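Long-range contact in desmoplakin (Homo sapiens, PDB 3R6N), which probably helps link intermediate filaments to the desmosomal plaque, its plakin domain including a rigid rod of four spectrin repeats, and so strengthens adhesion between cells: residues Ile251-Val262 with Ile349-Trp360. Residues are numbered along the deposited sequence; the frame is centred on the assembly and turned at random.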
loop_
_atom_site.group_PDB
_atom_site.type_symbol
_atom_site.label_atom_id
_atom_site.label_comp_id
_atom_site.label_asym_id
_atom_site.label_seq_id
_atom_site.Cartn_x
_atom_site.Cartn_y
_atom_site.Cartn_z
ATOM N N ILE A 251 -14.553 -29.203 5.568
ATOM C CA ILE A 251 -13.127 -29.018 5.800
ATOM C C ILE A 251 -12.346 -29.097 4.492
ATOM O O ILE A 251 -11.118 -29.040 4.487
ATOM C CB ILE A 251 -12.556 -30.011 6.838
ATOM C CG1 ILE A 251 -12.384 -31.402 6.237
ATOM C CG2 ILE A 251 -13.437 -30.063 8.076
ATOM C CD1 ILE A 251 -11.808 -32.394 7.217
ATOM N N LEU A 252 -13.067 -29.232 3.385
ATOM C CA LEU A 252 -12.461 -29.109 2.067
ATOM C C LEU A 252 -12.644 -27.684 1.572
ATOM O O LEU A 252 -11.900 -27.210 0.715
ATOM C CB LEU A 252 -13.077 -30.099 1.083
ATOM C CG LEU A 252 -12.397 -31.469 1.041
ATOM C CD1 LEU A 252 -13.201 -32.452 0.205
ATOM C CD2 LEU A 252 -10.978 -31.340 0.509
ATOM N N GLU A 253 -13.647 -27.011 2.125
ATOM C CA GLU A 253 -13.877 -25.602 1.844
ATOM C C GLU A 253 -12.876 -24.764 2.622
ATOM O O GLU A 253 -12.581 -23.631 2.252
ATOM C CB GLU A 253 -15.309 -25.204 2.212
ATOM C CG GLU A 253 -16.369 -25.766 1.274
ATOM C CD GLU A 253 -17.786 -25.524 1.770
ATOM O OE1 GLU A 253 -17.947 -25.023 2.905
ATOM O OE2 GLU A 253 -18.737 -25.842 1.023
ATOM N N TYR A 254 -12.357 -25.332 3.705
ATOM C CA TYR A 254 -11.308 -24.681 4.479
ATOM C C TYR A 254 -9.997 -24.712 3.710
ATOM O O TYR A 254 -9.295 -23.710 3.625
ATOM C CB TYR A 254 -11.116 -25.370 5.828
ATOM C CG TYR A 254 -12.280 -25.218 6.776
ATOM C CD1 TYR A 254 -13.043 -24.058 6.793
ATOM C CD2 TYR A 254 -12.612 -26.236 7.661
ATOM C CE1 TYR A 254 -14.109 -23.918 7.664
ATOM C CE2 TYR A 254 -13.671 -26.109 8.534
ATOM C CZ TYR A 254 -14.416 -24.950 8.533
ATOM O OH TYR A 254 -15.471 -24.830 9.404
ATOM N N LYS A 255 -9.673 -25.875 3.155
ATOM C CA LYS A 255 -8.451 -26.046 2.379
ATOM C C LYS A 255 -8.296 -24.932 1.342
ATOM O O LYS A 255 -7.187 -24.478 1.064
ATOM C CB LYS A 255 -8.457 -27.413 1.696
ATOM C CG LYS A 255 -7.171 -27.775 0.977
ATOM C CD LYS A 255 -7.338 -29.087 0.227
ATOM C CE LYS A 255 -6.081 -29.463 -0.533
ATOM N NZ LYS A 255 -6.325 -30.607 -1.452
ATOM N N ARG A 256 -9.418 -24.495 0.780
ATOM C CA ARG A 256 -9.419 -23.413 -0.198
ATOM C C ARG A 256 -9.282 -22.055 0.480
ATOM O O ARG A 256 -8.596 -21.170 -0.022
ATOM C CB ARG A 256 -10.691 -23.460 -1.041
ATOM C CG ARG A 256 -10.909 -24.794 -1.724
ATOM C CD ARG A 256 -9.620 -25.289 -2.360
ATOM N NE ARG A 256 -9.808 -26.529 -3.107
ATOM C CZ ARG A 256 -8.863 -27.110 -3.840
ATOM N NH1 ARG A 256 -7.658 -26.562 -3.926
ATOM N NH2 ARG A 256 -9.124 -28.239 -4.489
ATOM N N GLN A 257 -9.946 -21.894 1.619
ATOM C CA GLN A 257 -9.811 -20.685 2.420
ATOM C C GLN A 257 -8.389 -20.585 2.960
ATOM O O GLN A 257 -7.791 -19.509 2.989
ATOM C CB GLN A 257 -10.807 -20.703 3.583
ATOM C CG GLN A 257 -10.648 -19.549 4.562
ATOM C CD GLN A 257 -11.422 -19.757 5.854
ATOM O OE1 GLN A 257 -12.088 -20.780 6.037
ATOM N NE2 GLN A 257 -11.337 -18.787 6.759
ATOM N N VAL A 258 -7.855 -21.727 3.381
ATOM C CA VAL A 258 -6.522 -21.808 3.963
ATOM C C VAL A 258 -5.449 -21.558 2.921
ATOM O O VAL A 258 -4.478 -20.848 3.178
ATOM C CB VAL A 258 -6.271 -23.190 4.593
ATOM C CG1 VAL A 258 -4.792 -23.377 4.904
ATOM C CG2 VAL A 258 -7.120 -23.361 5.842
ATOM N N GLN A 259 -5.624 -22.149 1.745
ATOM C CA GLN A 259 -4.664 -21.973 0.666
ATOM C C GLN A 259 -4.594 -20.509 0.234
ATOM O O GLN A 259 -3.549 -20.041 -0.209
ATOM C CB GLN A 259 -4.989 -22.890 -0.518
ATOM C CG GLN A 259 -3.844 -23.057 -1.507
ATOM C CD GLN A 259 -2.515 -23.375 -0.834
ATOM O OE1 GLN A 259 -1.453 -22.958 -1.306
ATOM N NE2 GLN A 259 -2.564 -24.125 0.260
ATOM N N ASN A 260 -5.701 -19.786 0.374
ATOM C CA ASN A 260 -5.706 -18.355 0.087
ATOM C C ASN A 260 -4.795 -17.579 1.036
ATOM O O ASN A 260 -4.043 -16.702 0.612
ATOM C CB ASN A 260 -7.130 -17.784 0.127
ATOM C CG ASN A 260 -7.976 -18.242 -1.049
ATOM O OD1 ASN A 260 -9.137 -17.850 -1.186
ATOM N ND2 ASN A 260 -7.395 -19.074 -1.909
ATOM N N LEU A 261 -4.868 -17.914 2.321
ATOM C CA LEU A 261 -4.019 -17.290 3.328
ATOM C C LEU A 261 -2.548 -17.593 3.077
ATOM O O LEU A 261 -1.694 -16.721 3.227
ATOM C CB LEU A 261 -4.418 -17.745 4.733
ATOM C CG LEU A 261 -5.273 -16.773 5.549
ATOM C CD1 LEU A 261 -6.483 -16.319 4.755
ATOM C CD2 LEU A 261 -5.697 -17.409 6.862
ATOM N N VAL A 262 -2.251 -18.830 2.695
ATOM C CA VAL A 262 -0.881 -19.200 2.367
ATOM C C VAL A 262 -0.325 -18.246 1.315
ATOM O O VAL A 262 0.804 -17.764 1.428
ATOM C CB VAL A 262 -0.788 -20.647 1.844
ATOM C CG1 VAL A 262 0.639 -20.970 1.420
ATOM C CG2 VAL A 262 -1.267 -21.623 2.903
ATOM N N ILE A 349 -1.318 -22.057 10.806
ATOM C CA ILE A 349 -2.697 -22.312 10.413
ATOM C C ILE A 349 -2.812 -23.539 9.519
ATOM O O ILE A 349 -3.795 -24.274 9.584
ATOM C CB ILE A 349 -3.301 -21.105 9.680
ATOM C CG1 ILE A 349 -3.407 -19.907 10.624
ATOM C CG2 ILE A 349 -4.668 -21.451 9.109
ATOM C CD1 ILE A 349 -3.979 -18.673 9.965
ATOM N N GLU A 350 -1.802 -23.760 8.686
ATOM C CA GLU A 350 -1.826 -24.876 7.752
ATOM C C GLU A 350 -1.700 -26.200 8.492
ATOM O O GLU A 350 -2.290 -27.201 8.092
ATOM C CB GLU A 350 -0.710 -24.736 6.717
ATOM C CG GLU A 350 -0.977 -25.480 5.418
ATOM C CD GLU A 350 0.080 -25.212 4.363
ATOM O OE1 GLU A 350 1.283 -25.336 4.683
ATOM O OE2 GLU A 350 -0.292 -24.875 3.217
ATOM N N GLN A 351 -0.936 -26.194 9.580
ATOM C CA GLN A 351 -0.708 -27.399 10.370
ATOM C C GLN A 351 -1.913 -27.762 11.233
ATOM O O GLN A 351 -2.063 -28.913 11.646
ATOM C CB GLN A 351 0.542 -27.243 11.239
ATOM C CG GLN A 351 1.846 -27.316 10.462
ATOM C CD GLN A 351 3.030 -26.787 11.252
ATOM O OE1 GLN A 351 2.921 -25.785 11.962
ATOM N NE2 GLN A 351 4.171 -27.459 11.130
ATOM N N TYR A 352 -2.766 -26.780 11.509
ATOM C CA TYR A 352 -4.013 -27.043 12.219
ATOM C C TYR A 352 -5.016 -27.710 11.285
ATOM O O TYR A 352 -5.691 -28.664 11.668
ATOM C CB TYR A 352 -4.600 -25.757 12.804
ATOM C CG TYR A 352 -3.895 -25.275 14.051
ATOM C CD1 TYR A 352 -2.910 -24.299 13.986
ATOM C CD2 TYR A 352 -4.213 -25.798 15.296
ATOM C CE1 TYR A 352 -2.262 -23.857 15.125
ATOM C CE2 TYR A 352 -3.570 -25.361 16.439
ATOM C CZ TYR A 352 -2.596 -24.391 16.347
ATOM O OH TYR A 352 -1.954 -23.951 17.479
ATOM N N TYR A 353 -5.106 -27.206 10.058
ATOM C CA TYR A 353 -5.936 -27.838 9.045
ATOM C C TYR A 353 -5.538 -29.303 8.879
ATOM O O TYR A 353 -6.392 -30.181 8.832
ATOM C CB TYR A 353 -5.820 -27.102 7.707
ATOM C CG TYR A 353 -6.300 -27.925 6.532
ATOM C CD1 TYR A 353 -7.590 -27.779 6.035
ATOM C CD2 TYR A 353 -5.465 -28.859 5.929
ATOM C CE1 TYR A 353 -8.031 -28.536 4.966
ATOM C CE2 TYR A 353 -5.897 -29.622 4.864
ATOM C CZ TYR A 353 -7.179 -29.458 4.384
ATOM O OH TYR A 353 -7.603 -30.225 3.317
ATOM N N GLU A 354 -4.236 -29.556 8.793
ATOM C CA GLU A 354 -3.714 -30.909 8.625
ATOM C C GLU A 354 -4.003 -31.787 9.839
ATOM O O GLU A 354 -4.221 -32.991 9.706
ATOM C CB GLU A 354 -2.206 -30.873 8.369
ATOM C CG GLU A 354 -1.794 -30.157 7.095
ATOM C CD GLU A 354 -2.042 -30.982 5.847
ATOM O OE1 GLU A 354 -2.578 -32.107 5.965
ATOM O OE2 GLU A 354 -1.695 -30.501 4.747
ATOM N N ALA A 355 -3.989 -31.180 11.022
ATOM C CA ALA A 355 -4.290 -31.896 12.254
ATOM C C ALA A 355 -5.741 -32.353 12.245
ATOM O O ALA A 355 -6.046 -33.500 12.575
ATOM C CB ALA A 355 -4.021 -31.017 13.458
ATOM N N ILE A 356 -6.637 -31.444 11.875
ATOM C CA ILE A 356 -8.047 -31.776 11.737
ATOM C C ILE A 356 -8.225 -32.894 10.720
ATOM O O ILE A 356 -8.892 -33.893 10.995
ATOM C CB ILE A 356 -8.877 -30.560 11.299
ATOM C CG1 ILE A 356 -9.107 -29.621 12.483
ATOM C CG2 ILE A 356 -10.209 -31.004 10.714
ATOM C CD1 ILE A 356 -9.984 -28.437 12.157
ATOM N N LEU A 357 -7.617 -32.722 9.551
ATOM C CA LEU A 357 -7.726 -33.706 8.480
ATOM C C LEU A 357 -7.335 -35.100 8.967
ATOM O O LEU A 357 -7.962 -36.094 8.602
ATOM C CB LEU A 357 -6.854 -33.293 7.298
ATOM C CG LEU A 357 -7.362 -33.715 5.919
ATOM C CD1 LEU A 357 -8.830 -33.351 5.772
ATOM C CD2 LEU A 357 -6.532 -33.077 4.811
ATOM N N ALA A 358 -6.298 -35.161 9.799
ATOM C CA ALA A 358 -5.817 -36.421 10.350
ATOM C C ALA A 358 -6.803 -36.974 11.374
ATOM O O ALA A 358 -7.094 -38.173 11.393
ATOM C CB ALA A 358 -4.451 -36.227 10.986
ATOM N N LEU A 359 -7.306 -36.092 12.230
ATOM C CA LEU A 359 -8.281 -36.475 13.241
ATOM C C LEU A 359 -9.515 -37.066 12.577
ATOM O O LEU A 359 -10.071 -38.058 13.045
ATOM C CB LEU A 359 -8.674 -35.264 14.084
ATOM C CG LEU A 359 -9.801 -35.499 15.086
ATOM C CD1 LEU A 359 -9.389 -36.549 16.107
ATOM C CD2 LEU A 359 -10.196 -34.201 15.769
ATOM N N TRP A 360 -9.939 -36.444 11.482
ATOM C CA TRP A 360 -11.080 -36.924 10.718
ATOM C C TRP A 360 -10.810 -38.336 10.223
ATOM O O TRP A 360 -11.654 -39.219 10.354
ATOM C CB TRP A 360 -11.355 -35.999 9.532
ATOM C CG TRP A 360 -12.676 -36.244 8.859
ATOM C CD1 TRP A 360 -13.840 -35.566 9.073
ATOM C CD2 TRP A 360 -12.968 -37.234 7.861
ATOM N NE1 TRP A 360 -14.836 -36.071 8.273
ATOM C CE2 TRP A 360 -14.328 -37.095 7.519
ATOM C CE3 TRP A 360 -12.210 -38.222 7.221
ATOM C CZ2 TRP A 360 -14.947 -37.904 6.571
ATOM C CZ3 TRP A 360 -12.829 -39.026 6.281
ATOM C CH2 TRP A 360 -14.182 -38.861 5.964
#
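Tyr353 reaches across to the backbone turn between Ile251 and Lys255; chi1 of 162° puts CG opposite the backbone N and sends the ring toward helix 234-265. One ring edge faces the Ile251 carbonyl and Tyr254 CB, while the methylenes of Lys255 run obliquely past the phenol end, CD lying 3.3 Å from Tyr353 OH. A tyrosine suits this border position, its ring buried against the helix and its hydroxyl beside a lysine whose extended chain carries the amine away.

Apolar side chains continue the contact in both directions from Tyr353. Ile251 CD1 meets Leu357 CD1 and, farther off, Ile356 CG2 and Trp360 CD1; Val258 CG2 packs on Tyr353 CB, and Leu261 CD2 lies 3.8 Å from Ile349 CD1. Buried and branched, these aliphatics bring methyls without polar groups to satisfy.

Glu350 suits the partly exposed border: its extended aliphatic stem carries OE2 to 3.4 Å from Val262 CG2, with Gln259 NE2 a loose, unbonded neighbour.

Segments 251-262 and 349-360, on helices 234-265 and 340-384, run nearly antiparallel (163°), axes 10.3 Å apart. The SH3 strands lie between them in the chain, and helix 167-225 adds a third side, where Tyr254 meets Tyr214 edge-to-face, consistent with a spectrin-repeat bundle.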